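Side-chain contacts in bottromycin amidohydrolase (Streptomyces purpureus, PDB 6I5S), which probably hydrolyses an amide bond of a thiazoline-containing precursor at a dizinc site, acting as gatekeeper of bottromycin biosynthesis: residues V274-R277 against A278-G281; G346-C349 against G350-F353. One frame throughout, in Å; residues are numbered along the deposited sequence.

Interaction 1 (V274-R277 against A278-G281); sequences VAWR and ARTG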
loop_
_atom_site.group_PDB
_atom_site.type_symbol
_atom_site.label_atom_id
_atom_site.label_comp_id
_atom_site.label_asym_id
_atom_site.label_seq_id
_atom_site.Cartn_x
_atom_site.Cartn_y
_atom_site.Cartn_z
ATOM N N VAL A 274 9.317 -2.243 4.617
ATOM C CA VAL A 274 8.937 -3.633 4.931
ATOM C C VAL A 274 9.384 -4.595 3.845
ATOM O O VAL A 274 9.755 -5.744 4.141
ATOM C CB VAL A 274 7.422 -3.737 5.179
ATOM C CG1 VAL A 274 6.604 -3.281 3.959
ATOM C CG2 VAL A 274 7.026 -5.164 5.625
ATOM N N ALA A 275 9.361 -4.160 2.585
ATOM C CA ALA A 275 9.823 -5.016 1.481
ATOM C C ALA A 275 11.347 -5.141 1.431
ATOM O O ALA A 275 11.883 -6.235 1.191
ATOM C CB ALA A 275 9.268 -4.453 0.142
ATOM N N TRP A 276 12.066 -4.032 1.596
ATOM C CA TRP A 276 13.527 -4.112 1.801
ATOM C C TRP A 276 13.887 -5.109 2.904
ATOM O O TRP A 276 14.774 -5.949 2.740
ATOM C CB TRP A 276 14.061 -2.738 2.168
ATOM C CG TRP A 276 14.409 -1.787 1.054
ATOM C CD1 TRP A 276 13.679 -0.681 0.664
ATOM C CD2 TRP A 276 15.570 -1.825 0.234
ATOM N NE1 TRP A 276 14.348 -0.007 -0.338
ATOM C CE2 TRP A 276 15.519 -0.681 -0.618
ATOM C CE3 TRP A 276 16.692 -2.674 0.171
ATOM C CZ2 TRP A 276 16.528 -0.385 -1.543
ATOM C CZ3 TRP A 276 17.705 -2.364 -0.737
ATOM C CH2 TRP A 276 17.596 -1.234 -1.607
ATOM N N ARG A 277 13.221 -4.988 4.049
ATOM C CA ARG A 277 13.473 -5.874 5.190
ATOM C C ARG A 277 13.253 -7.329 4.805
ATOM O O ARG A 277 14.059 -8.197 5.099
ATOM C CB ARG A 277 12.533 -5.467 6.329
ATOM C CG ARG A 277 12.651 -6.256 7.664
ATOM C CD ARG A 277 13.880 -5.795 8.489
ATOM N NE ARG A 277 13.739 -4.386 8.828
ATOM C CZ ARG A 277 14.742 -3.674 9.364
ATOM N NH1 ARG A 277 14.577 -2.396 9.636
ATOM N NH2 ARG A 277 15.918 -4.229 9.592
ATOM N N ALA A 278 12.139 -7.622 4.136
ATOM C CA ALA A 278 11.892 -9.009 3.751
ATOM C C ALA A 278 12.905 -9.536 2.748
ATOM O O ALA A 278 13.262 -10.715 2.806
ATOM C CB ALA A 278 10.448 -9.128 3.201
ATOM N N ARG A 279 13.438 -8.693 1.844
ATOM C CA ARG A 279 14.428 -9.159 0.870
ATOM C C ARG A 279 15.767 -9.534 1.491
ATOM O O ARG A 279 16.567 -10.229 0.848
ATOM C CB ARG A 279 14.644 -8.082 -0.222
ATOM C CG ARG A 279 13.411 -7.803 -1.097
ATOM C CD ARG A 279 13.574 -6.539 -1.987
ATOM N NE ARG A 279 12.301 -5.987 -2.497
ATOM C CZ ARG A 279 12.085 -4.705 -2.825
ATOM N NH1 ARG A 279 13.036 -3.778 -2.708
ATOM N NH2 ARG A 279 10.892 -4.336 -3.241
ATOM N N THR A 280 16.062 -9.054 2.708
ATOM C CA THR A 280 17.363 -9.326 3.331
ATOM C C THR A 280 17.502 -10.775 3.744
ATOM O O THR A 280 18.627 -11.273 3.856
ATOM C CB THR A 280 17.591 -8.504 4.595
ATOM O OG1 THR A 280 16.632 -8.863 5.588
ATOM C CG2 THR A 280 17.614 -7.009 4.338
ATOM N N GLY A 281 16.384 -11.449 3.994
ATOM C CA GLY A 281 16.435 -12.771 4.579
ATOM C C GLY A 281 16.536 -12.786 6.087
ATOM O O GLY A 281 16.621 -13.872 6.671
#

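Interaction 2 (G346-C349 against G350-F353); sequences GTDC and GNPF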
loop_
_atom_site.group_PDB
_atom_site.type_symbol
_atom_site.label_atom_id
_atom_site.label_comp_id
_atom_site.label_asym_id
_atom_site.label_seq_id
_atom_site.Cartn_x
_atom_site.Cartn_y
_atom_site.Cartn_z
ATOM N N GLY A 346 3.765 2.165 1.792
ATOM C CA GLY A 346 3.515 1.123 0.821
ATOM C C GLY A 346 4.334 -0.099 1.182
ATOM O O GLY A 346 5.333 -0.005 1.894
ATOM N N THR A 347 3.914 -1.260 0.657
ATOM C CA THR A 347 4.430 -2.527 1.158
ATOM C C THR A 347 5.109 -3.422 0.138
ATOM O O THR A 347 5.893 -4.291 0.545
ATOM C CB THR A 347 3.305 -3.355 1.786
ATOM O OG1 THR A 347 2.311 -3.690 0.806
ATOM C CG2 THR A 347 2.686 -2.588 2.936
ATOM N N ASP A 348 4.794 -3.286 -1.150
ATOM C CA ASP A 348 5.155 -4.307 -2.137
ATOM C C ASP A 348 4.595 -5.665 -1.735
ATOM O O ASP A 348 5.194 -6.711 -2.007
ATOM C CB ASP A 348 6.687 -4.363 -2.349
ATOM C CG ASP A 348 7.107 -4.307 -3.810
ATOM O OD1 ASP A 348 6.282 -4.365 -4.720
ATOM O OD2 ASP A 348 8.318 -4.188 -4.031
ATOM N N CYS A 349 3.409 -5.662 -1.115
ATOM C CA CYS A 349 2.786 -6.909 -0.705
ATOM C C CYS A 349 2.641 -7.819 -1.901
ATOM O O CYS A 349 2.350 -7.398 -3.031
ATOM C CB CYS A 349 1.464 -6.686 0.025
ATOM S SG CYS A 349 0.152 -5.806 -0.923
ATOM N N GLY A 350 2.790 -9.102 -1.635
ATOM C CA GLY A 350 2.935 -10.104 -2.674
ATOM C C GLY A 350 4.348 -10.611 -2.822
ATOM O O GLY A 350 4.544 -11.753 -3.212
ATOM N N ASN A 351 5.331 -9.766 -2.545
ATOM C CA ASN A 351 6.715 -10.223 -2.424
ATOM C C ASN A 351 6.801 -11.239 -1.293
ATOM O O ASN A 351 5.953 -11.236 -0.374
ATOM C CB ASN A 351 7.649 -9.062 -2.104
ATOM C CG ASN A 351 7.999 -8.214 -3.302
ATOM O OD1 ASN A 351 7.353 -8.302 -4.319
ATOM N ND2 ASN A 351 9.000 -7.347 -3.155
ATOM N N PRO A 352 7.803 -12.127 -1.316
ATOM C CA PRO A 352 7.845 -13.171 -0.293
ATOM C C PRO A 352 7.793 -12.650 1.137
ATOM O O PRO A 352 8.544 -11.751 1.525
ATOM C CB PRO A 352 9.146 -13.882 -0.613
ATOM C CG PRO A 352 9.312 -13.728 -2.140
ATOM C CD PRO A 352 8.823 -12.352 -2.379
ATOM N N PHE A 353 6.824 -13.170 1.894
ATOM C CA PHE A 353 6.596 -12.866 3.307
ATOM C C PHE A 353 6.144 -11.437 3.560
ATOM O O PHE A 353 6.183 -10.972 4.705
ATOM C CB PHE A 353 7.848 -13.237 4.113
ATOM C CG PHE A 353 8.117 -14.689 4.009
ATOM C CD1 PHE A 353 7.242 -15.594 4.592
ATOM C CD2 PHE A 353 9.155 -15.163 3.254
ATOM C CE1 PHE A 353 7.436 -16.955 4.463
ATOM C CE2 PHE A 353 9.353 -16.534 3.129
ATOM C CZ PHE A 353 8.491 -17.417 3.733
#

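Interaction 1 (V274-R277 against A278-G281)
Arg279, in the conformer described, one of two modelled, sets its CG beside its own backbone N (chi1 -65°) and then runs extended from CG to NE, which lays the chain back along the turn over Ala275 and Trp276. Its CG passes 3.2 Å from Ala275 O, NH2 ends 3.8 Å from Ala275 CB, and the methyl lies over one face of the guanidinium. Arg279 NH1 sits above a face of the Trp276 indole, but CZ is 5.5 Å from the centroid of the five-membered ring, too long for more than a weak cation-pi attraction. The helical bonds Ala278 N to Val274 O and Arg279 N to Ala275 O hold the turn. At the C-terminal end of helix 273-280, Thr280 OG1 lies between its own backbone N and carbonyl carbon (chi1 64°), which turns it back to donate to Arg277 O over 2.7 Å. Thr280 N reaches Arg277 O at 3.2 Å from above the carbonyl plane, and its bond to Trp276 O is weak. Gly281 then leaves the helix with positive phi. Arg277 turns to Glu366 and Asp327, while Arg279 NH2 forms a salt bridge to the zinc ligand Asp348. Two donors thus satisfy Arg277 O where the helix ends.

Interaction 2 (G346-C349 against G350-F353)
Asp348 and Asn351 bring their side chains together on one side of a type II beta turn, which runs from one to the other in the loop before helix 358-369. Their carboxylate and amide planes are 41° apart, and the two groups meet obliquely, with neither lying flat on the other. Asn351 ND2 approaches OD2 of Asp348 to 3.3 Å, while Asn351 OD1 stays nearer the Asp348 backbone. With chi1 -79°, Asn351 carries CG beside its own backbone N and back over the turn, 3.4 Å from Asp348 O. That carbonyl oxygen accepts the turn's hydrogen bond from Asn351 N at 3.1 Å; the bond is nearly straight at 166° and lies in the carbonyl plane. Gly350 takes the third position with positive phi, a backbone that would bring a beta carbon into collision with Cys349 O.

The carboxylate divides its work between its two oxygens: OD1 ligates a zinc ion together with His94 and His96, and OD2 is the oxygen that faces Arg279. Metal and arginine would together fix the rotation of the carboxylate. In this dizinc amidohydrolase site the carboxylated lysine Xaa183 serves both metals, His210 and His229 completing the second. Overlapping the start of the beta turn, Thr347 forms an ST turn whose bond spans Asp348. Thr347 OG1, also hydrogen-bonded to Asp92, accepts from Cys349 N at 3.0 Å, with an N-H...O angle of 137°.

Overall arrangement
From the N terminus, the chain first closes interaction 1 at the end of helix 273-280, then passes through helices 290-295, 301-313 and 316-338 and strand 342-343 before interaction 2 closes a tight turn ahead of helix 358-369. The two are local and in series, neither nested nor crossed, yet their centres lie about 9 Å apart. Beside the joining salt bridge, Ala275 CB packs 3.4 Å from Thr347 O and 3.6 Å from Asp348 CB. Arg279 NH2 also lies against Asn351 ND2. Helix 273-280 is thereby joined to the metal-binding loop, and from its middle Arg277 ties it to helices 316-338 and 358-369.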